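Local coordinates for protein putative thioesterase II (PDB 3BBJ) that probably hydrolyses acyl-CoA thioesters, as a putative thioesterase II built from two hotdog domains, at residues V59-F65 with T217-H223; T86-T92 with T103-A109; V153-S159 with E173-Y177. All blocks are in the same frame, centred on the assembly; numbering follows the deposited sequence.

Contact 1: residues V59-F65 with T217-H223; sequences VSSSYHF and TVELTWH
Strand 59-65 and the 219-223 part of strand 217-224 run antiparallel, their axes 4.7 Å apart at 171°. Ser-61/Trp-222 and Tyr-63/Leu-220 are hydrogen-bonded pairs: Ser-61 N to Trp-222 O 3.1 Å, Trp-222 N to Ser-61 O 2.9 Å, Tyr-63 N to Leu-220 O 2.7 Å, Leu-220 N to Tyr-63 O 3.0 Å. Phe-65 N adds a bond to Val-218 O (3.2 Å), where the chain turns a corner. On the sides turned to the next strands each has a classic bulge: Val-59 and Ser-60 face Ala-107, Val-218 and Glu-219 face Leu-267.

Ser-60, Ser-62, His-64, Glu-219, Thr-221 and His-223 share one face. Ser-60 OG donates to His-223 ND1 (3.0 Å), Thr-221 OG1 to Glu-219 OE2 (2.5 Å), and Glu-219 CG makes a CH-pi contact 3.6 Å from the His-64 ring centroid. On the other face Ser-61, Tyr-63, Leu-220 and Trp-222 meet; one water joins Ser-61 OG (3.0 Å), Tyr-63 OH (2.6 Å) and Trp-222 NE1 (3.1 Å). Trp-222 (chi1 p) brings CD1 to 4.2 Å from Tyr-63 CE2. Thr-217 CB lies over the Phe-65 ring.

These strands join the two hotdog halves into one sheet. Ser-62 and His-64 exchange hydrogen bonds with His-64 and Ser-62 of the second subunit; on the opposite face Met-42 of helix 38-51 packs against Tyr-63, Leu-220 and Trp-222, while strands 99-109 and 260-269 flank the pair.

Contact 2: residues T86-T92 with T103-A109; sequences TVTTVQT and TGTLATA. With EDO (1,2-ethanediol), chain G.
Two arms of a beta hairpin, strands 88-92 and 103-109, lie antiparallel at 153° with a 4.7 Å closest approach between axes. Thr-88/Thr-108, Val-90/Leu-106 and Thr-92/Gly-104 are hydrogen-bonded pairs, and each is satisfied in both directions: Thr-88 N to Thr-108 O 2.8 Å and Thr-108 N to Thr-88 O 2.9 Å; Val-90 N to Leu-106 O 3.1 Å and Leu-106 N to Val-90 O 3.0 Å; Thr-92 N to Gly-104 O 3.0 Å and Gly-104 N to Thr-92 O 2.9 Å. Thr-89/Ala-107 and Gln-91/Thr-105 are the non-hydrogen-bonded pairs between them. Outward-facing backbone groups bond to the next strands: Thr-89 to Leu-81 and Lys-82, Gln-91 to Arg-79, Thr-103 to His-64, Thr-105 to Ser-62.

Thr-88 O accepts a second hydrogen bond, from Thr-108 OG1 at 2.8 Å, which the p rotamer of Thr-108 makes possible; that hydroxyl also bonds to Ser-53. Thr-88 OG1 bonds to Asp-54, and Thr-92 OG1 to Ser-48. Ahead of the strand, Thr-86 N (3.2 Å) and Val-87 N (3.3 Å) donate to O1 of a 1,2-ethanediol, probably from the crystallisation liquor.

On one face Thr-92 CG2 lies 3.7 Å from Leu-106 CD1; on the other, Thr-89 CG2 meets Thr-105 CG2 (3.6 Å) and Val-87 CG1 reaches Ala-107 CB (3.9 Å).

The hairpin continues a meander with strand 72-82 in the N-terminal hotdog sheet. Val-90, Thr-92, Leu-106 and Thr-108 lie against helix 38-51, whereas Thr-89, Gln-91 and Thr-105 pack on the second subunit; strand 57-65 continues the sheet beyond 103-109.

Contact 3: residues V153-S159 with E173-Y177; sequences VDFSPDS and ELCGY
Asp-154 and Tyr-177 form the hydrogen-bonded antiparallel pair, with Asp-154 N to Tyr-177 O and Tyr-177 N to Asp-154 O both 2.8 Å. Ser-156 N then donates to Cys-175 O (3.0 Å). Where the chain enters a helix, Ser-159 OG accepts from Cys-175 N (3.0 Å) while donating to Ser-156 OG (2.7 Å). Ser-156, chi1 p, is the N-cap, its OG accepting the capping bond from Ser-159 N at 3.2 Å. Asp-154 also bonds to Gln-129 and forms a salt bridge with Arg-134.

Strands 153-155 and 173-177 approach to 4.7 Å at 124°. Gly-176 (phi 151°, psi -148°) sits opposite Phe-155, where a CB would clash with Asp-154 O. Ser-159 CB meets Leu-174 CD2 at 3.7 Å, and Ser-156 OG lies 3.5 Å from Cys-175 SG. The CA-to-CB bond of Phe-155 points away from strand 173-177, and its side chain packs on Phe-235, Pro-203 and Leu-163.

A serine N-cap closes this strand-to-helix transition near the end of the C-terminal hotdog sheet, with strand 133-134 beyond 151-155.

Contacts 1 and 2 are neighbours in one continuous antiparallel sheet, their centres 11 Å apart. Strands 57-65 and 99-109 join them directly: Ser-60 O lies 2.7 Å from Ala-107 N and His-64 N 2.8 Å from Thr-103 O, both probable hydrogen bonds, and Tyr-63 CD1 packs 3.5 Å from Gly-104 CA. Both also touch the second subunit. Contact 3 belongs to the same sheet but to its C-terminal half, with centres about 24 Å from contact 1 and 32 Å from contact 2, and no other protein chain reaches it. Contact 1 is therefore the seam between the halves, with contacts 2 and 3 out in the N-terminal and C-terminal halves.

Contact 1: residues V59-F65 with T217-H223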
loop_
_atom_site.group_PDB
_atom_site.type_symbol
_atom_site.label_atom_id
_atom_site.label_comp_id
_atom_site.label_asym_id
_atom_site.label_seq_id
_atom_site.Cartn_x
_atom_site.Cartn_y
_atom_site.Cartn_z
ATOM N N VAL A 59 -3.357 6.581 10.395
ATOM C CA VAL A 59 -2.946 5.181 10.569
ATOM C C VAL A 59 -2.719 4.443 9.254
ATOM O O VAL A 59 -1.794 3.624 9.168
ATOM C CB VAL A 59 -3.901 4.430 11.521
ATOM C CG1 VAL A 59 -3.627 2.944 11.501
ATOM C CG2 VAL A 59 -3.716 4.994 12.953
ATOM N N SER A 60 -3.552 4.717 8.245
ATOM C CA SER A 60 -3.278 4.247 6.879
ATOM C C SER A 60 -3.575 5.373 5.920
ATOM O O SER A 60 -4.669 5.926 5.933
ATOM C CB SER A 60 -4.108 3.024 6.484
ATOM O OG SER A 60 -4.017 2.021 7.471
ATOM N N SER A 61 -2.594 5.678 5.072
ATOM C CA SER A 61 -2.705 6.749 4.107
ATOM C C SER A 61 -2.307 6.237 2.720
ATOM O O SER A 61 -1.191 5.766 2.533
ATOM C CB SER A 61 -1.792 7.899 4.537
ATOM O OG SER A 61 -2.017 8.264 5.896
ATOM N N SER A 62 -3.235 6.336 1.767
ATOM C CA SER A 62 -3.011 5.975 0.363
ATOM C C SER A 62 -3.123 7.204 -0.516
ATOM O O SER A 62 -4.149 7.912 -0.503
ATOM C CB SER A 62 -4.033 4.955 -0.115
ATOM O OG SER A 62 -5.310 5.253 0.408
ATOM N N TYR A 63 -2.078 7.430 -1.307
ATOM C CA TYR A 63 -1.992 8.600 -2.146
ATOM C C TYR A 63 -1.786 8.209 -3.608
ATOM O O TYR A 63 -0.935 7.363 -3.937
ATOM C CB TYR A 63 -0.816 9.464 -1.703
ATOM C CG TYR A 63 -0.876 10.025 -0.292
ATOM C CD1 TYR A 63 -1.501 11.244 -0.046
ATOM C CD2 TYR A 63 -0.237 9.387 0.774
ATOM C CE1 TYR A 63 -1.555 11.781 1.207
ATOM C CE2 TYR A 63 -0.266 9.936 2.052
ATOM C CZ TYR A 63 -0.948 11.135 2.259
ATOM O OH TYR A 63 -1.012 11.720 3.500
ATOM N N HIS A 64 -2.550 8.862 -4.483
ATOM C CA HIS A 64 -2.407 8.703 -5.935
ATOM C C HIS A 64 -1.950 10.020 -6.532
ATOM O O HIS A 64 -2.591 11.034 -6.305
ATOM C CB HIS A 64 -3.716 8.227 -6.541
ATOM C CG HIS A 64 -3.980 6.779 -6.280
ATOM N ND1 HIS A 64 -3.781 5.806 -7.232
ATOM C CD2 HIS A 64 -4.350 6.128 -5.149
ATOM C CE1 HIS A 64 -4.082 4.628 -6.715
ATOM N NE2 HIS A 64 -4.415 4.793 -5.449
ATOM N N PHE A 65 -0.833 9.993 -7.266
ATOM C CA PHE A 65 -0.180 11.196 -7.810
ATOM C C PHE A 65 -0.563 11.358 -9.250
ATOM O O PHE A 65 -0.325 10.464 -10.049
ATOM C CB PHE A 65 1.351 11.082 -7.713
ATOM C CG PHE A 65 1.855 11.074 -6.311
ATOM C CD1 PHE A 65 1.836 9.915 -5.564
ATOM C CD2 PHE A 65 2.321 12.245 -5.718
ATOM C CE1 PHE A 65 2.265 9.924 -4.225
ATOM C CE2 PHE A 65 2.768 12.251 -4.394
ATOM C CZ PHE A 65 2.736 11.095 -3.650
ATOM N N THR A 217 6.302 9.106 -8.607
ATOM C CA THR A 217 5.488 8.141 -7.881
ATOM C C THR A 217 4.130 8.064 -8.518
ATOM O O THR A 217 3.554 9.075 -8.901
ATOM C CB THR A 217 5.295 8.533 -6.410
ATOM O OG1 THR A 217 6.573 8.745 -5.824
ATOM C CG2 THR A 217 4.577 7.433 -5.643
ATOM N N VAL A 218 3.624 6.841 -8.640
ATOM C CA VAL A 218 2.283 6.633 -9.130
ATOM C C VAL A 218 1.356 6.452 -7.929
ATOM O O VAL A 218 0.294 7.077 -7.876
ATOM C CB VAL A 218 2.208 5.451 -10.087
ATOM C CG1 VAL A 218 0.755 5.128 -10.369
ATOM C CG2 VAL A 218 2.973 5.780 -11.366
ATOM N N GLU A 219 1.772 5.612 -6.967
ATOM C CA GLU A 219 0.972 5.325 -5.785
ATOM C C GLU A 219 1.874 5.094 -4.588
ATOM O O GLU A 219 2.896 4.473 -4.714
ATOM C CB GLU A 219 0.081 4.089 -6.035
ATOM C CG GLU A 219 -1.116 3.894 -5.034
ATOM C CD GLU A 219 -0.726 3.380 -3.663
ATOM O OE1 GLU A 219 0.222 2.579 -3.544
ATOM O OE2 GLU A 219 -1.401 3.770 -2.684
ATOM N N LEU A 220 1.505 5.630 -3.427
ATOM C CA LEU A 220 2.185 5.323 -2.169
ATOM C C LEU A 220 1.125 5.161 -1.100
ATOM O O LEU A 220 0.240 6.014 -0.954
ATOM C CB LEU A 220 3.188 6.425 -1.775
ATOM C CG LEU A 220 3.976 6.287 -0.460
ATOM C CD1 LEU A 220 5.198 7.196 -0.438
ATOM C CD2 LEU A 220 3.108 6.568 0.765
ATOM N N THR A 221 1.202 4.036 -0.391
ATOM C CA THR A 221 0.427 3.775 0.798
ATOM C C THR A 221 1.398 3.486 1.941
ATOM O O THR A 221 2.341 2.718 1.779
ATOM C CB THR A 221 -0.475 2.563 0.671
ATOM O OG1 THR A 221 -1.472 2.801 -0.329
ATOM C CG2 THR A 221 -1.165 2.293 2.014
ATOM N N TRP A 222 1.170 4.118 3.085
ATOM C CA TRP A 222 2.006 3.899 4.251
ATOM C C TRP A 222 1.177 3.816 5.552
ATOM O O TRP A 222 0.116 4.411 5.686
ATOM C CB TRP A 222 3.124 4.951 4.330
ATOM C CG TRP A 222 2.716 6.235 4.937
ATOM C CD1 TRP A 222 2.201 7.310 4.292
ATOM C CD2 TRP A 222 2.796 6.595 6.319
ATOM N NE1 TRP A 222 1.946 8.319 5.178
ATOM C CE2 TRP A 222 2.287 7.904 6.436
ATOM C CE3 TRP A 222 3.234 5.935 7.470
ATOM C CZ2 TRP A 222 2.208 8.572 7.658
ATOM C CZ3 TRP A 222 3.156 6.591 8.679
ATOM C CH2 TRP A 222 2.654 7.904 8.765
ATOM N N HIS A 223 1.671 3.033 6.492
ATOM C CA HIS A 223 0.948 2.770 7.725
ATOM C C HIS A 223 1.751 3.176 8.960
ATOM O O HIS A 223 2.943 2.873 9.062
ATOM C CB HIS A 223 0.634 1.273 7.807
ATOM C CG HIS A 223 -0.097 0.743 6.618
ATOM N ND1 HIS A 223 -1.375 1.142 6.296
ATOM C CD2 HIS A 223 0.249 -0.182 5.695
ATOM C CE1 HIS A 223 -1.779 0.498 5.218
ATOM N NE2 HIS A 223 -0.812 -0.309 4.829
HETATM O O HOH W 1 -0.108 10.591 5.662
HETATM O O HOH W 2 -0.757 6.701 7.364
HETATM O O HOH W 3 -2.707 6.881 -9.493
HETATM O O HOH W 4 2.096 10.072 -11.132
#

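Contact 2: residues T86-T92 with T103-A109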
loop_
_atom_site.group_PDB
_atom_site.type_symbol
_atom_site.label_atom_id
_atom_site.label_comp_id
_atom_site.label_asym_id
_atom_site.label_seq_id
_atom_site.Cartn_x
_atom_site.Cartn_y
_atom_site.Cartn_z
ATOM N N THR A 86 -13.625 4.431 16.352
ATOM C CA THR A 86 -12.228 4.024 16.289
ATOM C C THR A 86 -11.521 4.602 15.071
ATOM O O THR A 86 -10.415 5.103 15.220
ATOM C CB THR A 86 -12.079 2.483 16.312
ATOM O OG1 THR A 86 -12.572 1.990 17.558
ATOM C CG2 THR A 86 -10.605 2.049 16.170
ATOM N N VAL A 87 -12.150 4.535 13.893
ATOM C CA VAL A 87 -11.550 5.029 12.629
ATOM C C VAL A 87 -12.423 6.067 11.906
ATOM O O VAL A 87 -13.606 5.849 11.708
ATOM C CB VAL A 87 -11.243 3.837 11.641
ATOM C CG1 VAL A 87 -10.678 4.322 10.307
ATOM C CG2 VAL A 87 -10.279 2.855 12.269
ATOM N N THR A 88 -11.827 7.206 11.539
ATOM C CA THR A 88 -12.493 8.255 10.737
ATOM C C THR A 88 -11.677 8.475 9.467
ATOM O O THR A 88 -10.500 8.808 9.520
ATOM C CB THR A 88 -12.636 9.600 11.489
ATOM O OG1 THR A 88 -13.572 9.449 12.561
ATOM C CG2 THR A 88 -13.148 10.703 10.571
ATOM N N THR A 89 -12.325 8.317 8.326
ATOM C CA THR A 89 -11.642 8.347 7.046
ATOM C C THR A 89 -11.938 9.618 6.248
ATOM O O THR A 89 -13.101 9.939 5.985
ATOM C CB THR A 89 -11.993 7.077 6.275
ATOM O OG1 THR A 89 -11.567 5.973 7.074
ATOM C CG2 THR A 89 -11.280 7.015 4.908
ATOM N N VAL A 90 -10.858 10.316 5.883
ATOM C CA VAL A 90 -10.900 11.603 5.190
ATOM C C VAL A 90 -10.195 11.550 3.818
ATOM O O VAL A 90 -9.083 11.041 3.676
ATOM C CB VAL A 90 -10.243 12.748 6.074
ATOM C CG1 VAL A 90 -10.432 14.158 5.438
ATOM C CG2 VAL A 90 -10.802 12.727 7.504
ATOM N N GLN A 91 -10.877 12.070 2.807
ATOM C CA GLN A 91 -10.315 12.245 1.474
ATOM C C GLN A 91 -9.849 13.700 1.350
ATOM O O GLN A 91 -10.559 14.646 1.747
ATOM C CB GLN A 91 -11.369 11.914 0.431
ATOM C CG GLN A 91 -10.987 12.045 -1.017
ATOM C CD GLN A 91 -12.109 11.530 -1.919
ATOM O OE1 GLN A 91 -12.791 12.308 -2.596
ATOM N NE2 GLN A 91 -12.345 10.218 -1.882
ATOM N N THR A 92 -8.639 13.865 0.829
ATOM C CA THR A 92 -8.025 15.176 0.707
ATOM C C THR A 92 -7.326 15.238 -0.651
ATOM O O THR A 92 -6.588 14.308 -1.033
ATOM C CB THR A 92 -7.045 15.435 1.878
ATOM O OG1 THR A 92 -6.397 16.703 1.715
ATOM C CG2 THR A 92 -5.992 14.320 1.985
ATOM N N THR A 103 -4.141 13.048 -4.775
ATOM C CA THR A 103 -5.230 12.752 -3.841
ATOM C C THR A 103 -4.802 11.678 -2.842
ATOM O O THR A 103 -4.110 10.734 -3.192
ATOM C CB THR A 103 -6.522 12.322 -4.533
ATOM O OG1 THR A 103 -7.550 12.185 -3.544
ATOM C CG2 THR A 103 -6.355 11.011 -5.258
ATOM N N GLY A 104 -5.204 11.877 -1.588
ATOM C CA GLY A 104 -4.953 10.937 -0.514
ATOM C C GLY A 104 -6.243 10.567 0.205
ATOM O O GLY A 104 -7.189 11.356 0.232
ATOM N N THR A 105 -6.317 9.330 0.706
ATOM C CA THR A 105 -7.408 8.923 1.582
ATOM C C THR A 105 -6.695 8.391 2.812
ATOM O O THR A 105 -5.724 7.664 2.700
ATOM C CB THR A 105 -8.347 7.912 0.927
ATOM O OG1 THR A 105 -8.807 8.461 -0.314
ATOM C CG2 THR A 105 -9.565 7.612 1.837
ATOM N N LEU A 106 -7.119 8.855 3.975
ATOM C CA LEU A 106 -6.436 8.550 5.209
ATOM C C LEU A 106 -7.391 7.992 6.227
ATOM O O LEU A 106 -8.411 8.617 6.544
ATOM C CB LEU A 106 -5.738 9.804 5.788
ATOM C CG LEU A 106 -4.545 10.406 5.015
ATOM C CD1 LEU A 106 -5.011 11.216 3.811
ATOM C CD2 LEU A 106 -3.686 11.269 5.909
ATOM N N ALA A 107 -7.056 6.799 6.725
ATOM C CA ALA A 107 -7.773 6.201 7.831
ATOM C C ALA A 107 -7.107 6.805 9.053
ATOM O O ALA A 107 -5.915 6.557 9.299
ATOM C CB ALA A 107 -7.641 4.674 7.829
ATOM N N THR A 108 -7.862 7.618 9.798
ATOM C CA THR A 108 -7.346 8.223 11.023
ATOM C C THR A 108 -7.957 7.526 12.219
ATOM O O THR A 108 -9.123 7.114 12.193
ATOM C CB THR A 108 -7.622 9.746 11.132
ATOM O OG1 THR A 108 -8.951 9.963 11.606
ATOM C CG2 THR A 108 -7.418 10.459 9.776
ATOM N N ALA A 109 -7.138 7.382 13.252
ATOM C CA ALA A 109 -7.539 6.769 14.512
ATOM C C ALA A 109 -6.625 7.372 15.590
ATOM O O ALA A 109 -5.807 8.228 15.292
ATOM C CB ALA A 109 -7.390 5.263 14.448
HETATM C C1 EDO G . -15.516 1.533 14.286
HETATM O O1 EDO G . -14.907 2.798 13.976
HETATM C C2 EDO G . -16.095 1.508 15.715
HETATM O O2 EDO G . -15.475 0.546 16.588
#

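Contact 3: residues V153-S159 with E173-Y177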
loop_
_atom_site.group_PDB
_atom_site.type_symbol
_atom_site.label_atom_id
_atom_site.label_comp_id
_atom_site.label_asym_id
_atom_site.label_seq_id
_atom_site.Cartn_x
_atom_site.Cartn_y
_atom_site.Cartn_z
ATOM N N VAL A 153 20.626 12.602 5.728
ATOM C CA VAL A 153 20.479 11.179 5.501
ATOM C C VAL A 153 21.838 10.517 5.677
ATOM O O VAL A 153 22.765 10.795 4.934
ATOM C CB VAL A 153 19.964 10.923 4.087
ATOM C CG1 VAL A 153 19.782 9.437 3.843
ATOM C CG2 VAL A 153 18.658 11.687 3.862
ATOM N N ASP A 154 21.945 9.659 6.679
ATOM C CA ASP A 154 23.169 8.934 6.975
ATOM C C ASP A 154 22.980 7.538 6.460
ATOM O O ASP A 154 21.978 6.899 6.787
ATOM C CB ASP A 154 23.368 8.855 8.485
ATOM C CG ASP A 154 23.511 10.225 9.128
ATOM O OD1 ASP A 154 24.546 10.888 8.885
ATOM O OD2 ASP A 154 22.594 10.619 9.884
ATOM N N PHE A 155 23.927 7.061 5.666
ATOM C CA PHE A 155 23.854 5.730 5.084
ATOM C C PHE A 155 24.826 4.784 5.772
ATOM O O PHE A 155 25.912 5.192 6.155
ATOM C CB PHE A 155 24.234 5.797 3.609
ATOM C CG PHE A 155 23.411 6.759 2.809
ATOM C CD1 PHE A 155 22.165 6.387 2.323
ATOM C CD2 PHE A 155 23.894 8.024 2.508
ATOM C CE1 PHE A 155 21.403 7.261 1.556
ATOM C CE2 PHE A 155 23.140 8.909 1.747
ATOM C CZ PHE A 155 21.894 8.526 1.264
ATOM N N SER A 156 24.448 3.518 5.915
ATOM C CA SER A 156 25.399 2.522 6.361
ATOM C C SER A 156 26.550 2.532 5.343
ATOM O O SER A 156 26.365 2.993 4.217
ATOM C CB SER A 156 24.769 1.137 6.397
ATOM O OG SER A 156 24.321 0.763 5.107
ATOM N N PRO A 157 27.743 2.045 5.736
ATOM C CA PRO A 157 28.848 1.931 4.785
ATOM C C PRO A 157 28.498 1.157 3.507
ATOM O O PRO A 157 28.848 1.575 2.404
ATOM C CB PRO A 157 29.920 1.186 5.593
ATOM C CG PRO A 157 29.652 1.556 6.984
ATOM C CD PRO A 157 28.155 1.615 7.089
ATOM N N ASP A 158 27.801 0.040 3.646
ATOM C CA ASP A 158 27.409 -0.722 2.470
ATOM C C ASP A 158 26.446 0.054 1.578
ATOM O O ASP A 158 26.487 -0.076 0.349
ATOM C CB ASP A 158 26.774 -2.054 2.874
ATOM C CG ASP A 158 27.787 -3.056 3.366
ATOM O OD1 ASP A 158 28.995 -2.823 3.153
ATOM O OD2 ASP A 158 27.370 -4.078 3.954
ATOM N N SER A 159 25.563 0.839 2.188
ATOM C CA SER A 159 24.611 1.634 1.410
ATOM C C SER A 159 25.325 2.753 0.653
ATOM O O SER A 159 25.032 3.017 -0.523
ATOM C CB SER A 159 23.528 2.202 2.316
ATOM O OG SER A 159 22.829 1.139 2.922
ATOM N N GLU A 173 19.259 -2.699 -1.568
ATOM C CA GLU A 173 18.923 -2.426 -0.189
ATOM C C GLU A 173 19.665 -1.190 0.325
ATOM O O GLU A 173 20.876 -1.072 0.164
ATOM C CB GLU A 173 19.270 -3.647 0.664
ATOM C CG GLU A 173 19.012 -3.471 2.175
ATOM C CD GLU A 173 19.176 -4.764 2.984
ATOM O OE1 GLU A 173 18.554 -5.791 2.604
ATOM O OE2 GLU A 173 19.900 -4.735 4.016
ATOM N N LEU A 174 18.944 -0.257 0.929
ATOM C CA LEU A 174 19.592 0.883 1.564
ATOM C C LEU A 174 19.140 0.938 3.004
ATOM O O LEU A 174 18.025 0.551 3.318
ATOM C CB LEU A 174 19.265 2.205 0.851
ATOM C CG LEU A 174 19.767 2.339 -0.588
ATOM C CD1 LEU A 174 19.039 3.462 -1.333
ATOM C CD2 LEU A 174 21.271 2.559 -0.610
ATOM N N CYS A 175 20.024 1.382 3.883
ATOM C CA CYS A 175 19.645 1.606 5.266
ATOM C C CYS A 175 20.523 2.652 5.930
ATOM O O CYS A 175 21.571 3.067 5.414
ATOM C CB CYS A 175 19.657 0.310 6.066
ATOM S SG CYS A 175 21.268 -0.405 6.233
ATOM N N GLY A 176 20.075 3.097 7.084
ATOM C CA GLY A 176 20.758 4.148 7.773
ATOM C C GLY A 176 19.763 4.934 8.585
ATOM O O GLY A 176 18.786 4.381 9.076
ATOM N N TYR A 177 20.033 6.227 8.729
ATOM C CA TYR A 177 19.216 7.118 9.533
ATOM C C TYR A 177 18.798 8.340 8.724
ATOM O O TYR A 177 19.544 8.816 7.867
ATOM C CB TYR A 177 19.996 7.515 10.795
ATOM C CG TYR A 177 20.420 6.303 11.589
ATOM C CD1 TYR A 177 21.511 5.542 11.179
ATOM C CD2 TYR A 177 19.706 5.887 12.712
ATOM C CE1 TYR A 177 21.897 4.414 11.859
ATOM C CE2 TYR A 177 20.080 4.745 13.413
ATOM C CZ TYR A 177 21.183 4.016 12.983
ATOM O OH TYR A 177 21.580 2.888 13.659
#